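Local coordinates for multidrug resistance protein (Vibrio cholerae, PDB 1YC9) that probably serves as the outer-membrane channel of a multidrug efflux system and could be involved in resistance to puromycin, acriflavine and tetraphenylarsonium chloride, at residues E162-A167 / S407-Q412; Q274-A279 / T332-R337; A281-D286 / G325-Q330; A368-T373 / R413-L418. The protein carries 1 engineered substitution. All blocks are in the same frame, centred on the assembly; numbering follows the deposited sequence.

Overall arrangement
Followed from the N terminus, contact 1 opens first, at 162-167 on helix 117-183, and closes 240 residues past the end of that segment at 407-412 on helix 398-433. Within that span lie contact 2, joining helices 260-281 and 326-391, and, inside contact 2, contact 3, which packs the turn between helix 260-281 and strand 286-298 on the first turn of helix 326-391. Contact 4 opens at 368-373, after contacts 2 and 3 have closed, but ends at 413-418, beyond contact 1, so these two cross. Their centres lie about 13 Å apart and they touch. Contacts 2 and 3, whose centres lie about 11 Å apart, sit across the chain's centre from the other two.

Contact 1: residues E162-A167 / S407-Q412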
# COMPACT_ATOMS: atom_id res chain seq x y z
N GLU A 162 25.32 15.35 21.23
CA GLU A 162 26.56 15.98 21.66
C GLU A 162 26.38 17.50 21.74
O GLU A 162 26.77 18.16 22.73
CB GLU A 162 27.69 15.63 20.70
CG GLU A 162 29.06 15.86 21.28
CD GLU A 162 30.13 15.22 20.42
OE1 GLU A 162 30.47 15.86 19.42
OE2 GLU A 162 30.61 14.10 20.74
N THR A 163 25.78 18.05 20.71
CA THR A 163 25.53 19.49 20.60
C THR A 163 24.63 20.05 21.72
O THR A 163 24.94 21.10 22.35
CB THR A 163 24.88 19.75 19.26
OG1 THR A 163 25.79 19.37 18.22
CG2 THR A 163 24.59 21.23 19.03
N VAL A 164 23.57 19.32 22.00
CA VAL A 164 22.60 19.77 23.00
C VAL A 164 23.17 19.55 24.43
O VAL A 164 22.99 20.40 25.31
CB VAL A 164 21.21 19.13 22.76
CG1 VAL A 164 20.24 19.41 23.92
CG2 VAL A 164 20.59 19.64 21.46
N HIS A 165 23.86 18.45 24.66
CA HIS A 165 24.50 18.19 25.94
C HIS A 165 25.55 19.28 26.25
O HIS A 165 25.58 19.81 27.37
CB HIS A 165 25.11 16.79 25.96
CG HIS A 165 25.87 16.48 27.20
ND1 HIS A 165 27.14 16.96 27.43
CD2 HIS A 165 25.57 15.69 28.26
CE1 HIS A 165 27.57 16.53 28.61
NE2 HIS A 165 26.64 15.73 29.12
N ALA A 166 26.36 19.64 25.25
CA ALA A 166 27.38 20.69 25.42
C ALA A 166 26.71 22.03 25.70
O ALA A 166 27.18 22.78 26.60
CB ALA A 166 28.27 20.82 24.22
N ALA A 167 25.64 22.34 24.98
CA ALA A 167 24.89 23.54 25.27
C ALA A 167 24.32 23.50 26.71
O ALA A 167 24.36 24.53 27.40
CB ALA A 167 23.78 23.80 24.27
N SER A 407 20.52 31.53 19.35
CA SER A 407 20.93 31.64 17.96
C SER A 407 22.04 30.64 17.68
O SER A 407 21.98 29.94 16.65
CB SER A 407 21.36 33.09 17.63
OG SER A 407 22.09 33.13 16.41
N LEU A 408 23.04 30.55 18.57
CA LEU A 408 24.14 29.59 18.43
C LEU A 408 23.67 28.15 18.38
O LEU A 408 24.00 27.41 17.49
CB LEU A 408 25.20 29.72 19.51
CG LEU A 408 26.34 28.70 19.45
CD1 LEU A 408 27.10 28.82 18.14
CD2 LEU A 408 27.26 28.87 20.64
N LEU A 409 22.89 27.75 19.36
CA LEU A 409 22.37 26.41 19.42
C LEU A 409 21.52 26.08 18.19
O LEU A 409 21.62 24.98 17.72
CB LEU A 409 21.54 26.18 20.70
CG LEU A 409 20.94 24.77 20.89
CD1 LEU A 409 22.02 23.70 20.77
CD2 LEU A 409 20.20 24.60 22.30
N ASN A 410 20.65 26.97 17.75
CA ASN A 410 19.79 26.70 16.60
C ASN A 410 20.66 26.45 15.36
O ASN A 410 20.44 25.49 14.63
CB ASN A 410 18.83 27.86 16.34
CG ASN A 410 17.72 27.90 17.34
OD1 ASN A 410 17.46 26.89 18.00
ND2 ASN A 410 17.08 29.06 17.48
N ASN A 411 21.70 27.27 15.19
CA ASN A 411 22.60 27.14 14.04
C ASN A 411 23.50 25.92 14.12
O ASN A 411 23.72 25.28 13.12
CB ASN A 411 23.42 28.42 13.84
CG ASN A 411 22.56 29.64 13.55
OD1 ASN A 411 21.59 29.53 12.88
ND2 ASN A 411 23.00 30.80 13.99
N GLN A 412 23.93 25.54 15.31
CA GLN A 412 24.73 24.35 15.51
C GLN A 412 23.93 23.11 15.16
O GLN A 412 24.44 22.20 14.56
CB GLN A 412 25.22 24.24 16.95
CG GLN A 412 26.34 25.18 17.29
CD GLN A 412 26.69 25.11 18.79
OE1 GLN A 412 25.80 24.93 19.67
NE2 GLN A 412 27.98 25.24 19.08
O HOH W 1 26.64 23.15 21.58
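Leu409 holds CG anti to its backbone N (chi1 -179°), and its branch end is turned to Thr163 and Ala167; in Thr163, OG1 is anti to the carbonyl carbon (chi1 -62°), while CG2 meets the other helix. Leu409 CD1 lies 3.9 Å from Ala167 CB and 4.0 Å from Thr163 CG2, with Val164 CG2 farther off at 4.4 Å from the same CD1. The Thr163 methyl CG2 also rests against Gln412 CB at 3.7 Å, where the two side chains cross at a slant. The hydroxyl OG1 is engaged within its own helix, bonded to Ala159 O.

The helix segments run antiparallel, 166° between directions, with axes 10.3 Å apart, as expected for neighbouring helices in the long helical barrel of outer membrane factors. Val164 also touches helix 189-223, at Val202, Leu206 and Ile209.

No hydrogen bond passes directly between the segments. One water spans the gap instead, donating to Thr163 O (2.8 Å from the water O) and to Gln412 OE1 (2.7 Å from the water O). Since Thr163 O also accepts from Ala167 N, that carbonyl serves two donors, and the contact joins its helices through apolar methyl packing plus a single water-mediated polar link.

Contact 2: residues Q274-A279 / T332-R337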
# COMPACT_ATOMS: atom_id res chain seq x y z
N GLN A 274 4.92 -11.73 -25.01
CA GLN A 274 4.79 -13.15 -25.32
C GLN A 274 3.35 -13.62 -25.10
O GLN A 274 2.85 -14.46 -25.85
CB GLN A 274 5.70 -13.99 -24.41
CG GLN A 274 7.25 -13.86 -24.68
CD GLN A 274 7.64 -14.16 -26.11
OE1 GLN A 274 8.44 -13.45 -26.71
NE2 GLN A 274 7.10 -15.20 -26.65
N GLN A 275 2.73 -13.12 -24.03
CA GLN A 275 1.34 -13.45 -23.73
C GLN A 275 0.36 -12.94 -24.82
O GLN A 275 -0.69 -13.56 -25.04
CB GLN A 275 0.95 -13.01 -22.32
CG GLN A 275 1.74 -13.75 -21.27
CD GLN A 275 1.66 -13.17 -19.86
OE1 GLN A 275 2.01 -13.88 -18.91
NE2 GLN A 275 1.29 -11.92 -19.72
N VAL A 276 0.71 -11.85 -25.49
CA VAL A 276 -0.05 -11.37 -26.63
C VAL A 276 0.09 -12.42 -27.72
O VAL A 276 -0.89 -12.77 -28.39
CB VAL A 276 0.40 -9.95 -27.11
CG1 VAL A 276 -0.23 -9.59 -28.43
CG2 VAL A 276 0.09 -8.92 -26.08
N GLY A 277 1.32 -12.93 -27.91
CA GLY A 277 1.50 -13.98 -28.87
C GLY A 277 0.68 -15.24 -28.59
O GLY A 277 0.17 -15.83 -29.52
N ILE A 278 0.64 -15.66 -27.34
CA ILE A 278 -0.15 -16.80 -26.95
C ILE A 278 -1.59 -16.56 -27.37
O ILE A 278 -2.26 -17.47 -27.89
CB ILE A 278 -0.09 -17.01 -25.44
CG1 ILE A 278 1.34 -17.50 -25.00
CG2 ILE A 278 -1.11 -18.02 -24.97
CD1 ILE A 278 1.54 -17.43 -23.52
N ALA A 279 -2.11 -15.37 -27.05
CA ALA A 279 -3.53 -15.08 -27.31
C ALA A 279 -3.83 -15.11 -28.81
O ALA A 279 -4.88 -15.59 -29.27
CB ALA A 279 -3.95 -13.72 -26.73
N THR A 332 -7.72 -9.02 -26.48
CA THR A 332 -7.80 -7.67 -25.97
C THR A 332 -7.17 -7.53 -24.56
O THR A 332 -6.44 -6.59 -24.31
CB THR A 332 -9.28 -7.19 -25.98
OG1 THR A 332 -9.70 -7.12 -27.35
CG2 THR A 332 -9.39 -5.78 -25.40
N SER A 333 -7.48 -8.44 -23.66
CA SER A 333 -6.95 -8.41 -22.32
C SER A 333 -5.41 -8.57 -22.35
O SER A 333 -4.73 -7.88 -21.58
CB SER A 333 -7.64 -9.46 -21.48
OG SER A 333 -8.97 -9.01 -21.24
N ALA A 334 -4.92 -9.42 -23.23
CA ALA A 334 -3.46 -9.66 -23.30
C ALA A 334 -2.81 -8.38 -23.87
O ALA A 334 -1.79 -7.94 -23.39
CB ALA A 334 -3.17 -10.84 -24.16
N GLU A 335 -3.41 -7.75 -24.87
CA GLU A 335 -2.84 -6.50 -25.41
C GLU A 335 -2.80 -5.45 -24.34
O GLU A 335 -1.83 -4.75 -24.22
CB GLU A 335 -3.61 -5.95 -26.62
CG GLU A 335 -3.55 -6.82 -27.85
CD GLU A 335 -4.53 -6.40 -28.94
OE1 GLU A 335 -4.51 -7.04 -30.03
OE2 GLU A 335 -5.34 -5.45 -28.68
N ALA A 336 -3.87 -5.33 -23.56
CA ALA A 336 -3.97 -4.39 -22.47
C ALA A 336 -2.88 -4.63 -21.42
O ALA A 336 -2.29 -3.69 -20.91
CB ALA A 336 -5.28 -4.49 -21.85
N ARG A 337 -2.64 -5.88 -21.09
CA ARG A 337 -1.60 -6.19 -20.12
C ARG A 337 -0.24 -5.77 -20.69
O ARG A 337 0.57 -5.21 -19.93
CB ARG A 337 -1.61 -7.68 -19.74
CG ARG A 337 -0.41 -8.11 -18.94
CD ARG A 337 -0.19 -7.36 -17.61
NE ARG A 337 1.16 -7.63 -17.08
CZ ARG A 337 1.96 -6.74 -16.45
NH1 ARG A 337 1.56 -5.50 -16.15
NH2 ARG A 337 3.17 -7.15 -16.01
O HOH W 2 1.93 -10.40 -17.66
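Val276 and Ala334 carry the apolar packing, and their CA atoms stand only 5.1 Å apart. Val276 CG2, anti to its own carbonyl carbon, lies against the backbone of the facing helix, 3.4 Å from Ala334 O and 3.9 Å from Glu335 CA. Its other branch, CG1, meets the aliphatic CG of Glu335. From the opposite helix, Ala334 CB touches both Gln275 O at 3.8 Å and Ala279 CB at 3.9 Å. Small side chains at Ala334 and Ala279 are compatible with the 8.4 Å spacing of the segment axes.

The two segments are antiparallel at 170°. They belong to the helical barrel of the outer membrane factor fold: helix 260-281 leads toward strand 286-298, and helix 326-391 returns from strand 309-322.

The polar link between the segments is indirect. One water accepts from Gln275 NE2, 2.6 Å from the water O, and from Arg337 NE, 2.9 Å from the water O; the water lies at the edge of the guanidinium, in its plane.

No salt bridge joins the two segments. Arg337 NH1 forms one with Glu340 along its own helix, and Glu335 OE2 forms one with Lys57 of the second subunit.

Contact 3: residues A281-D286 / G325-Q330; sequences AQFYPD and GRLEGQ
Gln282 and Phe283, in the turn that carries helix 260-281 into strand 286-298, pack on Leu327 in the first turn of helix 326-391. Both segments therefore lie at the junction where the strands of the outer-membrane barrel meet the helical barrel of this outer membrane factor. A type I beta turn from Ala281 to Tyr284, closed by Tyr284 N donating to Ala281 O at 3.0 Å, bends the chain as it leaves the helix. On the other side Gly325 occupies the N-cap position of its helix, with backbone angles that call for glycine, and Thr323 OG1 accepts from Leu327 N.

The main contact is a CH-pi interaction. Phe283 has CG anti to its carbonyl carbon (chi1 -72°), and its ring and the Leu327 side chain run past each other in opposite directions. Leu327 CB sits over one face, 3.8 Å from the centroid of the Phe283 ring and 24° off its normal, displaced toward the rim; the nearest rim atom, Phe283 CZ, is 3.5 Å from Leu327 CB.

The leucine branches reach back to the turn: CD1 of Leu327 touches Gln282 O at 3.6 Å, and CD2 of Leu327 lies 4.0 Å from Gln282 CB. Farther along, in the conformer given for Gln282, one of two, its side chain and that of Gln330 cross at about a right angle, a tentative detail. The second subunit borders this region, where its Asp73 forms a salt bridge with Arg326 NH2. Beside the phenyl tip, Glu328 CG stands 4.1 Å from Phe283 CZ.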
# COMPACT_ATOMS: atom_id res chain seq x y z
N ALA A 281 -2.12 -16.99 -30.94
CA ALA A 281 -1.97 -18.35 -31.37
C ALA A 281 -3.17 -19.23 -31.02
O ALA A 281 -3.37 -20.26 -31.64
CB ALA A 281 -0.70 -18.94 -30.78
N GLN A 282 -3.97 -18.79 -30.07
CA GLN A 282 -5.18 -19.50 -29.69
C GLN A 282 -6.25 -19.51 -30.78
O GLN A 282 -7.14 -20.34 -30.76
CB GLN A 282 -5.75 -18.93 -28.38
CG GLN A 282 -4.96 -19.38 -27.17
CD GLN A 282 -5.45 -18.76 -25.88
OE1 GLN A 282 -6.16 -17.72 -25.88
NE2 GLN A 282 -5.08 -19.39 -24.78
N PHE A 283 -6.14 -18.61 -31.75
CA PHE A 283 -7.01 -18.65 -32.91
C PHE A 283 -6.67 -19.74 -33.92
O PHE A 283 -7.52 -20.11 -34.75
CB PHE A 283 -7.00 -17.29 -33.60
CG PHE A 283 -7.74 -16.19 -32.83
CD1 PHE A 283 -7.08 -15.41 -31.92
CD2 PHE A 283 -9.11 -15.95 -33.07
CE1 PHE A 283 -7.73 -14.39 -31.23
CE2 PHE A 283 -9.75 -14.93 -32.41
CZ PHE A 283 -9.06 -14.14 -31.50
N TYR A 284 -5.46 -20.30 -33.82
CA TYR A 284 -4.95 -21.27 -34.76
C TYR A 284 -5.19 -22.70 -34.28
O TYR A 284 -5.52 -22.91 -33.11
CB TYR A 284 -3.45 -21.02 -34.98
CG TYR A 284 -3.22 -19.76 -35.76
CD1 TYR A 284 -3.34 -18.53 -35.16
CD2 TYR A 284 -2.88 -19.81 -37.14
CE1 TYR A 284 -3.14 -17.36 -35.87
CE2 TYR A 284 -2.69 -18.64 -37.87
CZ TYR A 284 -2.80 -17.42 -37.22
OH TYR A 284 -2.63 -16.22 -37.88
N PRO A 285 -5.13 -23.65 -35.21
CA PRO A 285 -5.42 -25.03 -34.86
C PRO A 285 -4.45 -25.56 -33.81
O PRO A 285 -3.28 -25.27 -33.86
CB PRO A 285 -5.29 -25.78 -36.17
CG PRO A 285 -5.25 -24.75 -37.31
CD PRO A 285 -4.89 -23.46 -36.67
N ASP A 286 -4.96 -26.25 -32.82
CA ASP A 286 -4.12 -26.95 -31.87
C ASP A 286 -3.96 -28.42 -32.23
O ASP A 286 -4.93 -29.14 -32.35
CB ASP A 286 -4.79 -26.82 -30.53
CG ASP A 286 -3.81 -26.85 -29.44
OD1 ASP A 286 -3.89 -26.00 -28.50
OD2 ASP A 286 -2.88 -27.71 -29.53
N GLY A 325 -16.49 -14.31 -28.51
CA GLY A 325 -15.81 -13.30 -27.75
C GLY A 325 -14.76 -13.84 -26.79
O GLY A 325 -14.04 -13.05 -26.20
N ARG A 326 -14.71 -15.15 -26.57
CA ARG A 326 -13.73 -15.69 -25.62
C ARG A 326 -12.32 -15.41 -26.17
O ARG A 326 -11.51 -14.78 -25.47
CB ARG A 326 -13.97 -17.17 -25.42
CG ARG A 326 -12.99 -17.87 -24.50
CD ARG A 326 -13.52 -19.20 -24.03
NE ARG A 326 -13.91 -20.12 -25.11
CZ ARG A 326 -13.09 -20.79 -25.92
NH1 ARG A 326 -11.77 -20.68 -25.86
NH2 ARG A 326 -13.62 -21.59 -26.82
N LEU A 327 -12.03 -15.87 -27.39
CA LEU A 327 -10.65 -15.70 -27.95
C LEU A 327 -10.33 -14.24 -28.16
O LEU A 327 -9.20 -13.76 -27.96
CB LEU A 327 -10.47 -16.46 -29.24
CG LEU A 327 -10.56 -17.97 -29.07
CD1 LEU A 327 -10.32 -18.62 -30.38
CD2 LEU A 327 -9.69 -18.53 -27.91
N GLU A 328 -11.36 -13.49 -28.61
CA GLU A 328 -11.19 -12.11 -28.97
C GLU A 328 -10.92 -11.27 -27.73
O GLU A 328 -10.03 -10.44 -27.71
CB GLU A 328 -12.45 -11.58 -29.71
CG GLU A 328 -12.73 -12.28 -31.00
CD GLU A 328 -13.55 -13.55 -30.89
OE1 GLU A 328 -13.83 -14.08 -29.75
OE2 GLU A 328 -13.89 -14.09 -31.91
N GLY A 329 -11.76 -11.46 -26.70
CA GLY A 329 -11.63 -10.78 -25.45
C GLY A 329 -10.27 -11.12 -24.77
O GLY A 329 -9.72 -10.25 -24.11
N GLN A 330 -9.83 -12.37 -24.88
CA GLN A 330 -8.57 -12.79 -24.28
C GLN A 330 -7.41 -12.06 -24.93
O GLN A 330 -6.49 -11.61 -24.23
CB GLN A 330 -8.40 -14.32 -24.44
CG GLN A 330 -9.05 -15.08 -23.31
CD GLN A 330 -8.85 -16.60 -23.37
OE1 GLN A 330 -7.73 -17.05 -23.47
NE2 GLN A 330 -9.91 -17.35 -23.24

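Contact 4: residues A368-T373 / R413-L418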
# COMPACT_ATOMS: atom_id res chain seq x y z
N ALA A 368 27.07 24.85 -0.33
CA ALA A 368 26.74 26.23 -0.05
C ALA A 368 25.85 26.36 1.17
O ALA A 368 26.01 27.33 1.95
CB ALA A 368 26.12 26.85 -1.18
N ARG A 369 24.87 25.45 1.30
CA ARG A 369 24.05 25.38 2.53
C ARG A 369 24.91 25.22 3.79
O ARG A 369 24.76 25.98 4.77
CB ARG A 369 23.02 24.24 2.42
CG ARG A 369 21.96 24.53 1.39
CD ARG A 369 20.86 23.51 1.32
NE ARG A 369 20.11 23.53 2.58
CZ ARG A 369 19.13 22.68 2.85
NH1 ARG A 369 18.78 21.79 1.95
NH2 ARG A 369 18.50 22.74 4.03
N ILE A 370 25.82 24.26 3.76
CA ILE A 370 26.72 24.00 4.85
C ILE A 370 27.58 25.25 5.13
O ILE A 370 27.72 25.65 6.27
CB ILE A 370 27.58 22.77 4.54
CG1 ILE A 370 26.71 21.50 4.68
CG2 ILE A 370 28.87 22.69 5.44
CD1 ILE A 370 27.50 20.16 4.51
N ASN A 371 28.10 25.84 4.08
CA ASN A 371 28.97 27.02 4.17
C ASN A 371 28.28 28.18 4.88
O ASN A 371 28.82 28.71 5.85
CB ASN A 371 29.36 27.45 2.76
CG ASN A 371 30.51 26.60 2.19
OD1 ASN A 371 31.06 25.78 2.90
ND2 ASN A 371 30.86 26.81 0.90
N LYS A 372 27.10 28.54 4.40
CA LYS A 372 26.35 29.62 5.03
C LYS A 372 25.97 29.25 6.46
O LYS A 372 25.96 30.10 7.36
CB LYS A 372 25.13 30.02 4.22
CG LYS A 372 25.39 30.54 2.81
CD LYS A 372 26.42 31.69 2.66
CE LYS A 372 26.25 32.86 3.59
NZ LYS A 372 27.34 34.00 3.40
N THR A 373 25.63 27.99 6.70
CA THR A 373 25.24 27.61 8.05
C THR A 373 26.48 27.61 8.99
O THR A 373 26.37 28.01 10.14
CB THR A 373 24.55 26.24 8.04
OG1 THR A 373 23.44 26.25 7.12
CG2 THR A 373 23.95 25.96 9.40
N ARG A 413 22.66 23.08 15.55
CA ARG A 413 21.84 21.94 15.21
C ARG A 413 21.59 21.86 13.71
O ARG A 413 21.65 20.77 13.14
CB ARG A 413 20.55 21.99 16.00
CG ARG A 413 20.90 21.64 17.42
CD ARG A 413 19.72 21.49 18.30
NE ARG A 413 19.12 20.16 18.15
CZ ARG A 413 17.92 19.86 18.65
NH1 ARG A 413 17.27 20.80 19.34
NH2 ARG A 413 17.38 18.65 18.49
N ALA A 414 21.33 23.01 13.10
CA ALA A 414 21.14 23.09 11.64
C ALA A 414 22.36 22.57 10.95
O ALA A 414 22.28 21.80 10.01
CB ALA A 414 20.79 24.51 11.21
N LEU A 415 23.53 22.98 11.42
CA LEU A 415 24.77 22.48 10.83
C LEU A 415 24.96 21.00 10.94
O LEU A 415 25.30 20.35 9.96
CB LEU A 415 25.97 23.23 11.42
CG LEU A 415 27.31 22.83 10.84
CD1 LEU A 415 27.34 22.96 9.32
CD2 LEU A 415 28.39 23.72 11.48
N VAL A 416 24.75 20.43 12.13
CA VAL A 416 24.89 19.00 12.35
C VAL A 416 23.90 18.27 11.43
O VAL A 416 24.21 17.24 10.87
CB VAL A 416 24.59 18.67 13.84
CG1 VAL A 416 23.92 17.35 14.03
CG2 VAL A 416 25.86 18.80 14.70
N ASN A 417 22.69 18.81 11.27
CA ASN A 417 21.74 18.13 10.41
C ASN A 417 22.17 18.14 8.92
O ASN A 417 21.88 17.18 8.18
CB ASN A 417 20.36 18.72 10.56
CG ASN A 417 19.75 18.44 11.91
OD1 ASN A 417 18.84 19.17 12.39
ND2 ASN A 417 20.23 17.43 12.54
N LEU A 418 22.81 19.22 8.50
CA LEU A 418 23.35 19.35 7.11
C LEU A 418 24.56 18.47 6.85
O LEU A 418 24.74 17.92 5.74
CB LEU A 418 23.65 20.80 6.73
CG LEU A 418 22.46 21.71 6.45
CD1 LEU A 418 22.93 23.15 6.35
CD2 LEU A 418 21.74 21.35 5.13
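Leu418 meets Ile370 at its very base: Leu418 CB is 3.7 Å from Ile370 CG1, the two side chains sliding past each other in opposite directions. CG follows anti to the leucine's carbonyl carbon (chi1 -74°), and from it the two methyls part. CD1 presses tightly on the opposite helix, 3.2 Å from Thr373 OG1 and 3.7 Å from Arg369 O. CD2 lies over one face of the Arg369 guanidinium, 3.5 Å above its plane and displaced toward the rim, with NE, CZ and NH2 about equally near. The leucine and arginine side chains cross at about a right angle, and Arg369 NH1 forms a salt bridge with Glu211 of the second subunit.

The helices bearing this packing, 326-391 and 398-433, follow each other in the chain as an antiparallel pair in the helical barrel of the outer membrane factor fold. Segments 368-373 and 413-418 have a signed crossing angle of -157°, and 368-373 falls within a predicted coiled coil.

The hydroxyl that CD1 touches is bonded within its own helix: Thr373 OG1 donates to Arg369 O at 2.7 Å from 37° above the carbonyl plane, while Thr373 N reaches the same oxygen from the opposite face. That leaves the threonine methyl for the facing helix, CG2 of Thr373 standing 3.6 Å from Leu415 N and 3.9 Å from Ala414 CB. At the flank Ile370 CG2 touches Leu415 CD1 at 4.2 Å.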